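Local coordinates for FERM, RhoGEF and pleckstrin domain-containing protein 2 (Mus musculus, PDB 4GYV) that acts as a guanine nucleotide exchange factor that activates the small GTPase RAC1, and can be held in an autoinhibited state by contacts between its DH and PH domains, at residues R90-K103 / D177-V191. Sequence-based numbering, arbitrary orientation.
Sequences RIGDILLRNMRQLK and DYADCHEALKAITEV
G92, L96 and M99 meet D180, A184, A187 and I188 where two near-parallel helices of the all-helical DH (RhoGEF) domain pack side by side, helices 92-102 and 178-191 crossing at only 24°. Small residues let the axes come within 7.8 Å. G92 has no side chain, and the bare backbone there is a hollow into which CB of D180 and SG of C181 fit. One turn on, the methyl of A184 is a low bump set against the backbone of L96, its CB 3.5 Å from L96 CA. With CG anti to the backbone N (chi1 167°), L96 lies alongside E183, its CD1 against E183 CB, and crosses the D180 side chain at about a right angle, CD2 packing beside the carboxylate. A187 repeats the pattern, its methyl meeting M99 CB at 3.6 Å. The selenomethionine M99 then bends at chi2 and chi3 and runs alongside I188, a flexible chain following a branched one, with SE 3.9 Å from I188 CB. L102 crosses I188 obliquely, CD2 on CD1, and also touches F61, L157 and F109, linking the pair to three other helices.

Charged groups close both ends. K103 passes V191 CG2 and sets NZ 2.9 Å from OE1 of E190, above the carboxylate plane. At the opposite end R90 NH2 makes a salt bridge to D180 OD2, whose hydrogen bond is weak and bent. The D93 carboxylate lies against one face of the R90 guanidinium, a contact of charges alone; its stronger partner is R72 of helix 56-77. Buried D177 faces the start of helix 92-102, where an acidic group suits amides lacking a preceding turn's carbonyl: OD2, approached on its syn side, accepts from G92 N at 3.0 Å and, almost straight at 174°, from I91 N at 2.9 Å.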
ATOM      1  N   ARG A  90      -7.425  12.498 -21.643  1.00 54.68           N
ATOM      2  CA  ARG A  90      -7.013  13.845 -21.311  1.00 59.59           C
ATOM      3  C   ARG A  90      -7.165  14.043 -19.825  1.00 56.67           C
ATOM      4  O   ARG A  90      -7.738  13.199 -19.150  1.00 58.20           O
ATOM      5  CB  ARG A  90      -7.858  14.852 -22.065  1.00 51.23           C
ATOM      6  CG  ARG A  90      -9.295  14.655 -21.849  1.00 57.97           C
ATOM      7  CD  ARG A  90     -10.022  15.891 -22.239  1.00 77.86           C
ATOM      8  NE  ARG A  90     -11.374  15.913 -21.687  1.00 99.52           N
ATOM      9  CZ  ARG A  90     -12.030  17.039 -21.430  1.00102.11           C
ATOM     10  NH1 ARG A  90     -13.268  16.986 -20.925  1.00102.62           N
ATOM     11  NH2 ARG A  90     -11.425  18.215 -21.671  1.00 84.79           N
ATOM     12  N   ILE A  91      -6.663  15.167 -19.325  1.00 58.00           N
ATOM     13  CA  ILE A  91      -6.543  15.374 -17.891  1.00 55.75           C
ATOM     14  C   ILE A  91      -6.843  16.830 -17.523  1.00 60.38           C
ATOM     15  O   ILE A  91      -7.117  17.151 -16.358  1.00 66.17           O
ATOM     16  CB  ILE A  91      -5.119  15.005 -17.424  1.00 48.63           C
ATOM     17  CG1 ILE A  91      -5.040  14.914 -15.910  1.00 50.18           C
ATOM     18  CG2 ILE A  91      -4.122  16.043 -17.918  1.00 48.20           C
ATOM     19  CD1 ILE A  91      -5.898  13.863 -15.352  1.00 64.54           C
ATOM     20  N   GLY A  92      -6.813  17.698 -18.528  1.00 57.71           N
ATOM     21  CA  GLY A  92      -6.846  19.138 -18.316  1.00 60.31           C
ATOM     22  C   GLY A  92      -8.110  19.687 -17.689  1.00 61.20           C
ATOM     23  O   GLY A  92      -8.065  20.665 -16.952  1.00 62.09           O
ATOM     24  N   ASP A  93      -9.244  19.071 -17.993  1.00 62.72           N
ATOM     25  CA  ASP A  93     -10.512  19.491 -17.409  1.00 64.44           C
ATOM     26  C   ASP A  93     -10.486  19.312 -15.902  1.00 65.83           C
ATOM     27  O   ASP A  93     -10.981  20.164 -15.160  1.00 67.37           O
ATOM     28  CB  ASP A  93     -11.677  18.697 -18.002  1.00 58.21           C
ATOM     29  CG  ASP A  93     -11.396  17.203 -18.083  1.00 65.85           C
ATOM     30  OD1 ASP A  93     -10.208  16.806 -18.161  1.00 73.12           O
ATOM     31  OD2 ASP A  93     -12.369  16.424 -18.085  1.00 65.29           O
ATOM     32  N   ILE A  94      -9.896  18.199 -15.467  1.00 55.97           N
ATOM     33  CA  ILE A  94      -9.793  17.864 -14.061  1.00 56.20           C
ATOM     34  C   ILE A  94      -8.812  18.811 -13.363  1.00 60.56           C
ATOM     35  O   ILE A  94      -9.137  19.399 -12.332  1.00 60.63           O
ATOM     36  CB  ILE A  94      -9.398  16.387 -13.898  1.00 51.63           C
ATOM     37  CG1 ILE A  94     -10.516  15.516 -14.449  1.00 47.96           C
ATOM     38  CG2 ILE A  94      -9.113  16.024 -12.443  1.00 45.73           C
ATOM     39  CD1 ILE A  94     -10.247  14.086 -14.320  1.00 51.45           C
ATOM     40  N   LEU A  95      -7.634  18.977 -13.950  1.00 53.88           N
ATOM     41  CA  LEU A  95      -6.651  19.920 -13.439  1.00 51.98           C
ATOM     42  C   LEU A  95      -7.240  21.310 -13.271  1.00 56.37           C
ATOM     43  O   LEU A  95      -6.995  22.002 -12.278  1.00 58.63           O
ATOM     44  CB  LEU A  95      -5.454  19.997 -14.382  1.00 49.32           C
ATOM     45  CG  LEU A  95      -4.711  18.683 -14.576  1.00 49.88           C
ATOM     46  CD1 LEU A  95      -3.570  18.872 -15.527  1.00 50.85           C
ATOM     47  CD2 LEU A  95      -4.213  18.157 -13.248  1.00 41.32           C
ATOM     48  N   LEU A  96      -8.012  21.731 -14.253  1.00 53.94           N
ATOM     49  CA  LEU A  96      -8.528  23.078 -14.230  1.00 53.68           C
ATOM     50  C   LEU A  96      -9.539  23.219 -13.126  1.00 57.91           C
ATOM     51  O   LEU A  96      -9.556  24.216 -12.426  1.00 62.56           O
ATOM     52  CB  LEU A  96      -9.179  23.397 -15.550  1.00 51.81           C
ATOM     53  CG  LEU A  96     -10.023  24.658 -15.581  1.00 55.00           C
ATOM     54  CD1 LEU A  96      -9.138  25.846 -15.375  1.00 55.91           C
ATOM     55  CD2 LEU A  96     -10.734  24.732 -16.904  1.00 57.81           C
ATOM     56  N   ARG A  97     -10.398  22.222 -12.978  1.00 65.76           N
ATOM     57  CA  ARG A  97     -11.391  22.260 -11.913  1.00 68.96           C
ATOM     58  C   ARG A  97     -10.668  22.341 -10.557  1.00 61.32           C
ATOM     59  O   ARG A  97     -10.920  23.233  -9.757  1.00 58.59           O
ATOM     60  CB  ARG A  97     -12.337  21.050 -12.007  1.00 68.76           C
ATOM     61  CG  ARG A  97     -13.376  20.945 -10.886  1.00 79.40           C
ATOM     62  CD  ARG A  97     -14.474  19.909 -11.160  1.00 83.48           C
ATOM     63  NE  ARG A  97     -13.958  18.546 -11.271  1.00 92.40           N
ATOM     64  CZ  ARG A  97     -13.971  17.817 -12.392  1.00 98.68           C
ATOM     65  NH1 ARG A  97     -13.471  16.578 -12.394  1.00 96.11           N
ATOM     66  NH2 ARG A  97     -14.490  18.313 -13.516  1.00 99.30           N
ATOM     67  N   ASN A  98      -9.733  21.439 -10.323  1.00 57.59           N
ATOM     68  CA  ASN A  98      -8.998  21.437  -9.063  1.00 58.47           C
ATOM     69  C   ASN A  98      -8.059  22.627  -8.832  1.00 58.04           C
ATOM     70  O   ASN A  98      -7.956  23.103  -7.708  1.00 62.78           O
ATOM     71  CB  ASN A  98      -8.273  20.103  -8.857  1.00 52.44           C
ATOM     72  CG  ASN A  98      -9.234  18.957  -8.729  1.00 60.18           C
ATOM     73  OD1 ASN A  98      -9.561  18.535  -7.621  1.00 73.56           O
ATOM     74  ND2 ASN A  98      -9.740  18.472  -9.864  1.00 58.86           N
HETATM   75  N   MSE A  99      -7.388  23.127  -9.868  1.00 53.25           N
HETATM   76  CA  MSE A  99      -6.560  24.309  -9.648  1.00 51.07           C
HETATM   77  C   MSE A  99      -7.421  25.498  -9.243  1.00 55.55           C
HETATM   78  O   MSE A  99      -7.049  26.267  -8.368  1.00 64.33           O
HETATM   79  CB  MSE A  99      -5.670  24.636 -10.839  1.00 47.03           C
HETATM   80  CG  MSE A  99      -4.595  23.587 -11.137  1.00 55.84           C
HETATM   81 SE   MSE A  99      -3.559  22.842  -9.621  1.00 72.78          SE
HETATM   82  CE  MSE A  99      -4.483  21.191  -9.376  1.00 71.37           C
ATOM     83  N   ARG A 100      -8.592  25.633  -9.853  1.00 58.02           N
ATOM     84  CA  ARG A 100      -9.541  26.658  -9.433  1.00 59.04           C
ATOM     85  C   ARG A 100      -9.968  26.458  -7.973  1.00 62.50           C
ATOM     86  O   ARG A 100     -10.089  27.420  -7.232  1.00 74.09           O
ATOM     87  CB  ARG A 100     -10.788  26.682 -10.342  1.00 63.98           C
ATOM     88  CG  ARG A 100     -10.741  27.596 -11.589  1.00 72.42           C
ATOM     89  CD  ARG A 100     -12.160  27.950 -12.102  1.00138.28           C
ATOM     90  NE  ARG A 100     -12.952  26.769 -12.466  1.00142.08           N
ATOM     91  CZ  ARG A 100     -13.809  26.142 -11.655  1.00141.97           C
ATOM     92  NH1 ARG A 100     -14.471  25.070 -12.078  1.00137.89           N
ATOM     93  NH2 ARG A 100     -14.004  26.576 -10.417  1.00141.42           N
ATOM     94  N   GLN A 101     -10.218  25.212  -7.577  1.00 60.62           N
ATOM     95  CA  GLN A 101     -10.699  24.904  -6.231  1.00 60.39           C
ATOM     96  C   GLN A 101      -9.657  25.288  -5.206  1.00 66.15           C
ATOM     97  O   GLN A 101      -9.971  25.708  -4.097  1.00 68.86           O
ATOM     98  CB  GLN A 101     -10.963  23.414  -6.089  1.00 60.17           C
ATOM     99  CG  GLN A 101     -12.393  23.017  -6.240  1.00 73.94           C
ATOM    100  CD  GLN A 101     -12.545  21.543  -6.596  1.00 84.18           C
ATOM    101  OE1 GLN A 101     -11.595  20.747  -6.457  1.00 88.59           O
ATOM    102  NE2 GLN A 101     -13.742  21.169  -7.079  1.00 80.46           N
ATOM    103  N   LEU A 102      -8.406  25.117  -5.592  1.00 61.42           N
ATOM    104  CA  LEU A 102      -7.284  25.295  -4.704  1.00 56.19           C
ATOM    105  C   LEU A 102      -7.259  26.721  -4.182  1.00 64.81           C
ATOM    106  O   LEU A 102      -6.790  26.976  -3.078  1.00 69.69           O
ATOM    107  CB  LEU A 102      -6.016  24.980  -5.481  1.00 57.57           C
ATOM    108  CG  LEU A 102      -4.697  24.832  -4.766  1.00 58.93           C
ATOM    109  CD1 LEU A 102      -4.840  23.790  -3.702  1.00 51.42           C
ATOM    110  CD2 LEU A 102      -3.673  24.422  -5.803  1.00 62.83           C
ATOM    111  N   LYS A 103      -7.779  27.650  -4.975  1.00 60.21           N
ATOM    112  CA  LYS A 103      -7.778  29.049  -4.580  1.00 66.32           C
ATOM    113  C   LYS A 103      -8.493  29.261  -3.251  1.00 66.80           C
ATOM    114  O   LYS A 103      -8.136  30.143  -2.477  1.00 81.72           O
ATOM    115  CB  LYS A 103      -8.394  29.922  -5.672  1.00 72.86           C
ATOM    116  CG  LYS A 103      -7.577  29.982  -6.948  1.00 78.69           C
ATOM    117  CD  LYS A 103      -8.221  30.929  -7.947  1.00 89.95           C
ATOM    118  CE  LYS A 103      -7.469  30.954  -9.267  1.00 98.71           C
ATOM    119  NZ  LYS A 103      -8.236  31.653 -10.347  1.00101.87           N
ATOM    120  N   ASP A 177      -7.167  19.160 -25.182  1.00 65.45           N
ATOM    121  CA  ASP A 177      -6.725  19.491 -23.840  1.00 71.10           C
ATOM    122  C   ASP A 177      -5.985  20.832 -23.695  1.00 68.52           C
ATOM    123  O   ASP A 177      -5.678  21.248 -22.582  1.00 67.12           O
ATOM    124  CB  ASP A 177      -5.891  18.342 -23.262  1.00 72.96           C
ATOM    125  CG  ASP A 177      -6.329  17.955 -21.868  1.00 72.91           C
ATOM    126  OD1 ASP A 177      -7.398  18.454 -21.443  1.00 79.18           O
ATOM    127  OD2 ASP A 177      -5.624  17.146 -21.214  1.00 66.74           O
ATOM    128  N   TYR A 178      -5.715  21.511 -24.803  1.00 63.55           N
ATOM    129  CA  TYR A 178      -4.907  22.729 -24.757  1.00 67.27           C
ATOM    130  C   TYR A 178      -5.494  23.804 -23.850  1.00 68.54           C
ATOM    131  O   TYR A 178      -4.849  24.229 -22.899  1.00 70.49           O
ATOM    132  CB  TYR A 178      -4.692  23.283 -26.159  1.00 83.26           C
ATOM    133  CG  TYR A 178      -3.688  24.406 -26.244  1.00 94.87           C
ATOM    134  CD1 TYR A 178      -2.328  24.141 -26.298  1.00104.33           C
ATOM    135  CD2 TYR A 178      -4.103  25.730 -26.297  1.00 96.04           C
ATOM    136  CE1 TYR A 178      -1.407  25.167 -26.389  1.00116.01           C
ATOM    137  CE2 TYR A 178      -3.195  26.759 -26.386  1.00102.69           C
ATOM    138  CZ  TYR A 178      -1.850  26.477 -26.434  1.00118.77           C
ATOM    139  OH  TYR A 178      -0.941  27.509 -26.525  1.00130.94           O
ATOM    140  N   ALA A 179      -6.725  24.219 -24.135  1.00 71.92           N
ATOM    141  CA  ALA A 179      -7.370  25.316 -23.412  1.00 70.51           C
ATOM    142  C   ALA A 179      -7.533  25.062 -21.922  1.00 77.12           C
ATOM    143  O   ALA A 179      -7.295  25.956 -21.103  1.00 81.12           O
ATOM    144  CB  ALA A 179      -8.695  25.583 -23.996  1.00 69.86           C
ATOM    145  N   ASP A 180      -7.972  23.858 -21.571  1.00 65.98           N
ATOM    146  CA  ASP A 180      -8.178  23.549 -20.177  1.00 66.17           C
ATOM    147  C   ASP A 180      -6.844  23.564 -19.436  1.00 64.60           C
ATOM    148  O   ASP A 180      -6.781  23.950 -18.277  1.00 70.75           O
ATOM    149  CB  ASP A 180      -8.881  22.193 -20.010  1.00 78.12           C
ATOM    150  CG  ASP A 180     -10.371  22.244 -20.341  1.00 91.86           C
ATOM    151  OD1 ASP A 180     -10.962  23.347 -20.381  1.00 97.77           O
ATOM    152  OD2 ASP A 180     -10.958  21.159 -20.543  1.00 95.63           O
ATOM    153  N   CYS A 181      -5.771  23.150 -20.096  1.00 62.47           N
ATOM    154  CA  CYS A 181      -4.489  23.056 -19.412  1.00 59.79           C
ATOM    155  C   CYS A 181      -3.896  24.426 -19.206  1.00 69.90           C
ATOM    156  O   CYS A 181      -3.322  24.713 -18.155  1.00 74.66           O
ATOM    157  CB  CYS A 181      -3.518  22.175 -20.182  1.00 60.10           C
ATOM    158  SG  CYS A 181      -3.824  20.419 -19.932  1.00 66.11           S
ATOM    159  N   HIS A 182      -4.039  25.275 -20.214  1.00 71.12           N
ATOM    160  CA  HIS A 182      -3.546  26.636 -20.112  1.00 79.12           C
ATOM    161  C   HIS A 182      -4.303  27.376 -19.029  1.00 77.98           C
ATOM    162  O   HIS A 182      -3.710  28.101 -18.229  1.00 84.82           O
ATOM    163  CB  HIS A 182      -3.621  27.361 -21.461  1.00 88.80           C
ATOM    164  CG  HIS A 182      -2.399  27.168 -22.310  1.00106.40           C
ATOM    165  ND1 HIS A 182      -1.424  28.136 -22.443  1.00117.67           N
ATOM    166  CD2 HIS A 182      -1.980  26.112 -23.050  1.00106.83           C
ATOM    167  CE1 HIS A 182      -0.464  27.688 -23.234  1.00116.67           C
ATOM    168  NE2 HIS A 182      -0.777  26.463 -23.615  1.00112.00           N
ATOM    169  N   GLU A 183      -5.610  27.168 -18.986  1.00 74.07           N
ATOM    170  CA  GLU A 183      -6.432  27.772 -17.951  1.00 77.35           C
ATOM    171  C   GLU A 183      -5.966  27.333 -16.565  1.00 73.64           C
ATOM    172  O   GLU A 183      -5.777  28.156 -15.671  1.00 79.94           O
ATOM    173  CB  GLU A 183      -7.908  27.435 -18.173  1.00 85.50           C
ATOM    174  CG  GLU A 183      -8.673  28.520 -18.881  1.00 99.40           C
ATOM    175  CD  GLU A 183      -8.431  29.868 -18.240  1.00117.50           C
ATOM    176  OE1 GLU A 183      -8.123  30.837 -18.977  1.00123.74           O
ATOM    177  OE2 GLU A 183      -8.537  29.955 -16.994  1.00121.60           O
ATOM    178  N   ALA A 184      -5.761  26.031 -16.408  1.00 66.04           N
ATOM    179  CA  ALA A 184      -5.304  25.455 -15.151  1.00 63.86           C
ATOM    180  C   ALA A 184      -3.936  25.999 -14.733  1.00 70.47           C
ATOM    181  O   ALA A 184      -3.700  26.280 -13.557  1.00 72.50           O
ATOM    182  CB  ALA A 184      -5.258  23.938 -15.262  1.00 49.85           C
ATOM    183  N   LEU A 185      -3.032  26.135 -15.696  1.00 64.82           N
ATOM    184  CA  LEU A 185      -1.714  26.647 -15.389  1.00 63.01           C
ATOM    185  C   LEU A 185      -1.809  28.073 -14.872  1.00 72.73           C
ATOM    186  O   LEU A 185      -1.067  28.480 -13.965  1.00 69.61           O
ATOM    187  CB  LEU A 185      -0.833  26.615 -16.620  1.00 64.55           C
ATOM    188  CG  LEU A 185       0.545  27.243 -16.419  1.00 55.20           C
ATOM    189  CD1 LEU A 185       1.281  26.600 -15.274  1.00 54.59           C
ATOM    190  CD2 LEU A 185       1.343  27.115 -17.682  1.00 57.14           C
ATOM    191  N   LYS A 186      -2.727  28.831 -15.459  1.00 75.65           N
ATOM    192  CA  LYS A 186      -2.938  30.205 -15.044  1.00 72.95           C
ATOM    193  C   LYS A 186      -3.403  30.195 -13.592  1.00 68.42           C
ATOM    194  O   LYS A 186      -2.930  30.973 -12.780  1.00 71.29           O
ATOM    195  CB  LYS A 186      -3.950  30.885 -15.968  1.00 73.99           C
ATOM    196  CG  LYS A 186      -4.233  32.348 -15.657  1.00 86.71           C
ATOM    197  CD  LYS A 186      -5.339  32.882 -16.578  1.00 95.90           C
ATOM    198  CE  LYS A 186      -5.883  34.241 -16.137  1.00103.94           C
ATOM    199  NZ  LYS A 186      -6.875  34.796 -17.119  1.00110.88           N
ATOM    200  N   ALA A 187      -4.291  29.265 -13.264  1.00 62.69           N
ATOM    201  CA  ALA A 187      -4.834  29.155 -11.918  1.00 64.12           C
ATOM    202  C   ALA A 187      -3.780  28.828 -10.855  1.00 66.34           C
ATOM    203  O   ALA A 187      -3.676  29.510  -9.838  1.00 61.29           O
ATOM    204  CB  ALA A 187      -5.918  28.112 -11.899  1.00 53.47           C
ATOM    205  N   ILE A 188      -3.024  27.760 -11.088  1.00 66.38           N
ATOM    206  CA  ILE A 188      -1.985  27.339 -10.167  1.00 59.38           C
ATOM    207  C   ILE A 188      -0.883  28.399 -10.076  1.00 64.07           C
ATOM    208  O   ILE A 188      -0.289  28.610  -9.022  1.00 65.91           O
ATOM    209  CB  ILE A 188      -1.386  25.979 -10.586  1.00 53.93           C
ATOM    210  CG1 ILE A 188      -0.344  25.525  -9.571  1.00 48.31           C
ATOM    211  CG2 ILE A 188      -0.737  26.053 -11.968  1.00 52.16           C
ATOM    212  CD1 ILE A 188      -0.856  25.525  -8.160  1.00 46.50           C
ATOM    213  N   THR A 189      -0.614  29.079 -11.177  1.00 66.00           N
ATOM    214  CA  THR A 189       0.366  30.147 -11.139  1.00 67.79           C
ATOM    215  C   THR A 189      -0.106  31.289 -10.236  1.00 73.15           C
ATOM    216  O   THR A 189       0.688  31.846  -9.460  1.00 72.82           O
ATOM    217  CB  THR A 189       0.684  30.655 -12.536  1.00 69.18           C
ATOM    218  OG1 THR A 189       1.298  29.596 -13.280  1.00 67.27           O
ATOM    219  CG2 THR A 189       1.626  31.795 -12.462  1.00 60.69           C
ATOM    220  N   GLU A 190      -1.396  31.620 -10.323  1.00 73.69           N
ATOM    221  CA  GLU A 190      -1.991  32.594  -9.410  1.00 66.75           C
ATOM    222  C   GLU A 190      -1.756  32.179  -7.967  1.00 71.23           C
ATOM    223  O   GLU A 190      -1.375  32.995  -7.139  1.00 79.46           O
ATOM    224  CB  GLU A 190      -3.484  32.771  -9.670  1.00 68.78           C
ATOM    225  CG  GLU A 190      -3.782  33.355 -11.032  1.00 98.99           C
ATOM    226  CD  GLU A 190      -5.239  33.719 -11.225  1.00113.74           C
ATOM    227  OE1 GLU A 190      -6.017  33.516 -10.264  1.00119.41           O
ATOM    228  OE2 GLU A 190      -5.592  34.210 -12.331  1.00110.96           O
ATOM    229  N   VAL A 191      -1.975  30.904  -7.671  1.00 70.83           N
ATOM    230  CA  VAL A 191      -1.828  30.412  -6.313  1.00 67.66           C
ATOM    231  C   VAL A 191      -0.383  30.502  -5.837  1.00 73.71           C
ATOM    232  O   VAL A 191      -0.109  31.042  -4.769  1.00 74.51           O
ATOM    233  CB  VAL A 191      -2.319  28.974  -6.186  1.00 59.28           C
ATOM    234  CG1 VAL A 191      -1.989  28.426  -4.803  1.00 54.09           C
ATOM    235  CG2 VAL A 191      -3.803  28.924  -6.425  1.00 60.16           C
TER